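Local coordinates for protein hydrazine synthase subunit alpha (PDB 5C2V) that condenses hydroxylamine with ammonia into hydrazine as the diheme alpha subunit of the anammox hydrazine synthase complex, at residues Ile209-His213 / Leu214-Ile218. Sequence-based numbering, arbitrary orientation.
Sequences IEFPH and LNTTI
I209–F211 and T216–I218 pair as the two strands of a tight antiparallel beta hairpin, closed by a type I turn from P212 to N215 and a G1 beta bulge, at the edge of a sheet far from the hemes. F211 and T216 form a hydrogen-bonded pair: F211 N reaches T216 O at 2.9 Å, and the return bond from T216 N to F211 O is nearly straight at the hydrogen (175°). N215 and T216 both face F211, which makes the bulge. P212 opens the turn, giving its carbonyl O to N215 N, while H213 and L214 take the two corners; N215 adopts the left-handed backbone of the bulge, a conformation asparagine tolerates well. The bond from N215 N to P212 O, 3.0 Å, has its donor well above the carbonyl plane.

Four side chains, of I209, F211, T216 and I218, share one face. I218 holds CG1 between its backbone N and carbonyl carbon (chi1 54°), which directs CD1 against the F211 ring, 3.6 Å from CZ, while CG1 packs 3.6 Å from I209 CB. At the other end of F211, T216 OG1 lies at the ring edge, near its plane, 3.7 Å from F211 CD2; a small hydroxyl fits beside the ring and still bonds to M118 O. On the opposite face, E210 and T217 run alongside each other, CG to CG2 3.9 Å, the glutamate's aliphatic part covering the methyl while its carboxylate extends outward. At the corners of the turn, the H213 ring lies alongside L214, CD2 to CG 3.5 Å.

T217 exchanges backbone bonds with D191, joining strand 216-220 to strand 186-191, whereas F211 and L214 rest on D120 in the loop after strand 116-117, whose R116 bonds L214 O.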
ATOM      1  N   ILE D 209     -12.347  39.926   7.647  1.00 49.98           N
ATOM      2  CA  ILE D 209     -13.581  40.192   8.377  1.00 68.96           C
ATOM      3  C   ILE D 209     -13.273  41.005   9.636  1.00 63.02           C
ATOM      4  O   ILE D 209     -12.411  40.630  10.433  1.00 56.63           O
ATOM      5  CB  ILE D 209     -14.310  38.893   8.754  1.00 68.99           C
ATOM      6  CG1 ILE D 209     -14.544  38.038   7.507  1.00 76.64           C
ATOM      7  CG2 ILE D 209     -15.629  39.202   9.447  1.00 58.52           C
ATOM      8  CD1 ILE D 209     -15.084  36.656   7.804  1.00 65.46           C
ATOM      9  N   GLU D 210     -13.971  42.126   9.799  1.00 65.47           N
ATOM     10  CA  GLU D 210     -13.746  43.009  10.942  1.00 81.92           C
ATOM     11  C   GLU D 210     -14.733  42.761  12.077  1.00 78.55           C
ATOM     12  O   GLU D 210     -15.925  42.556  11.848  1.00 75.76           O
ATOM     13  CB  GLU D 210     -13.825  44.477  10.513  1.00 68.34           C
ATOM     14  CG  GLU D 210     -12.525  45.052   9.973  1.00 82.23           C
ATOM     15  CD  GLU D 210     -12.592  46.557   9.781  1.00 76.20           C
ATOM     16  OE1 GLU D 210     -13.288  47.009   8.848  1.00 61.02           O
ATOM     17  OE2 GLU D 210     -11.952  47.288  10.567  1.00 78.85           O
ATOM     18  N   PHE D 211     -14.218  42.791  13.303  1.00 60.17           N
ATOM     19  CA  PHE D 211     -15.037  42.692  14.506  1.00 66.45           C
ATOM     20  C   PHE D 211     -14.865  43.958  15.344  1.00 72.51           C
ATOM     21  O   PHE D 211     -14.056  43.987  16.275  1.00 86.36           O
ATOM     22  CB  PHE D 211     -14.661  41.455  15.325  1.00 69.20           C
ATOM     23  CG  PHE D 211     -14.973  40.153  14.642  1.00 80.32           C
ATOM     24  CD1 PHE D 211     -16.022  40.058  13.741  1.00 75.67           C
ATOM     25  CD2 PHE D 211     -14.218  39.022  14.904  1.00 71.16           C
ATOM     26  CE1 PHE D 211     -16.309  38.860  13.113  1.00 68.92           C
ATOM     27  CE2 PHE D 211     -14.501  37.821  14.278  1.00 66.15           C
ATOM     28  CZ  PHE D 211     -15.548  37.741  13.384  1.00 71.89           C
ATOM     29  N   PRO D 212     -15.620  45.014  14.998  1.00 66.56           N
ATOM     30  CA  PRO D 212     -15.517  46.342  15.616  1.00 73.74           C
ATOM     31  C   PRO D 212     -15.866  46.357  17.101  1.00 77.66           C
ATOM     32  O   PRO D 212     -15.158  46.989  17.887  1.00 86.27           O
ATOM     33  CB  PRO D 212     -16.532  47.179  14.825  1.00 75.92           C
ATOM     34  CG  PRO D 212     -16.780  46.413  13.567  1.00 70.00           C
ATOM     35  CD  PRO D 212     -16.653  44.978  13.951  1.00 62.91           C
ATOM     36  N   HIS D 213     -16.939  45.670  17.478  1.00 72.14           N
ATOM     37  CA  HIS D 213     -17.403  45.690  18.861  1.00 71.13           C
ATOM     38  C   HIS D 213     -16.437  44.959  19.790  1.00 65.23           C
ATOM     39  O   HIS D 213     -16.411  45.212  20.994  1.00 69.05           O
ATOM     40  CB  HIS D 213     -18.809  45.089  18.965  1.00 83.59           C
ATOM     41  CG  HIS D 213     -18.971  43.786  18.245  1.00 93.71           C
ATOM     42  ND1 HIS D 213     -19.157  43.707  16.882  1.00100.05           N
ATOM     43  CD2 HIS D 213     -18.992  42.511  18.702  1.00 81.52           C
ATOM     44  CE1 HIS D 213     -19.275  42.439  16.528  1.00 86.22           C
ATOM     45  NE2 HIS D 213     -19.179  41.694  17.613  1.00 86.07           N
ATOM     46  N   LEU D 214     -15.651  44.047  19.227  1.00 78.99           N
ATOM     47  CA  LEU D 214     -14.624  43.347  19.990  1.00 75.18           C
ATOM     48  C   LEU D 214     -13.237  43.962  19.804  1.00 77.89           C
ATOM     49  O   LEU D 214     -12.272  43.525  20.434  1.00 69.33           O
ATOM     50  CB  LEU D 214     -14.592  41.870  19.598  1.00 80.67           C
ATOM     51  CG  LEU D 214     -15.932  41.145  19.733  1.00 73.17           C
ATOM     52  CD1 LEU D 214     -15.817  39.700  19.276  1.00 77.72           C
ATOM     53  CD2 LEU D 214     -16.436  41.225  21.166  1.00 72.82           C
ATOM     54  N   ASN D 215     -13.154  44.978  18.947  1.00 60.25           N
ATOM     55  CA  ASN D 215     -11.885  45.613  18.589  1.00 61.22           C
ATOM     56  C   ASN D 215     -10.860  44.596  18.085  1.00 66.60           C
ATOM     57  O   ASN D 215      -9.705  44.600  18.508  1.00 67.90           O
ATOM     58  CB  ASN D 215     -11.314  46.392  19.781  1.00 78.93           C
ATOM     59  CG  ASN D 215     -10.213  47.358  19.377  1.00 60.99           C
ATOM     60  OD1 ASN D 215     -10.286  48.001  18.330  1.00 46.14           O
ATOM     61  ND2 ASN D 215      -9.178  47.455  20.206  1.00 48.46           N
ATOM     62  N   THR D 216     -11.293  43.714  17.187  1.00 76.73           N
ATOM     63  CA  THR D 216     -10.406  42.697  16.623  1.00 62.09           C
ATOM     64  C   THR D 216     -10.619  42.562  15.119  1.00 55.51           C
ATOM     65  O   THR D 216     -11.644  42.992  14.596  1.00 56.09           O
ATOM     66  CB  THR D 216     -10.621  41.320  17.283  1.00 58.62           C
ATOM     67  OG1 THR D 216     -11.987  40.916  17.121  1.00 80.09           O
ATOM     68  CG2 THR D 216     -10.286  41.370  18.765  1.00 59.62           C
ATOM     69  N   THR D 217      -9.653  41.969  14.423  1.00 60.77           N
ATOM     70  CA  THR D 217      -9.805  41.750  12.983  1.00 67.01           C
ATOM     71  C   THR D 217      -9.247  40.389  12.569  1.00 70.42           C
ATOM     72  O   THR D 217      -8.216  39.964  13.078  1.00 70.73           O
ATOM     73  CB  THR D 217      -9.106  42.858  12.166  1.00 71.83           C
ATOM     74  OG1 THR D 217      -9.543  44.143  12.627  1.00 85.36           O
ATOM     75  CG2 THR D 217      -9.428  42.725  10.683  1.00 58.63           C
ATOM     76  N   ILE D 218      -9.927  39.700  11.655  1.00 51.68           N
ATOM     77  CA  ILE D 218      -9.447  38.393  11.209  1.00 58.29           C
ATOM     78  C   ILE D 218      -9.184  38.323   9.705  1.00 62.39           C
ATOM     79  O   ILE D 218      -9.890  38.939   8.899  1.00 46.96           O
ATOM     80  CB  ILE D 218     -10.434  37.266  11.582  1.00 53.49           C
ATOM     81  CG1 ILE D 218     -11.835  37.573  11.051  1.00 56.78           C
ATOM     82  CG2 ILE D 218     -10.469  37.065  13.085  1.00 45.19           C
ATOM     83  CD1 ILE D 218     -12.842  36.476  11.320  1.00 66.75           C
TER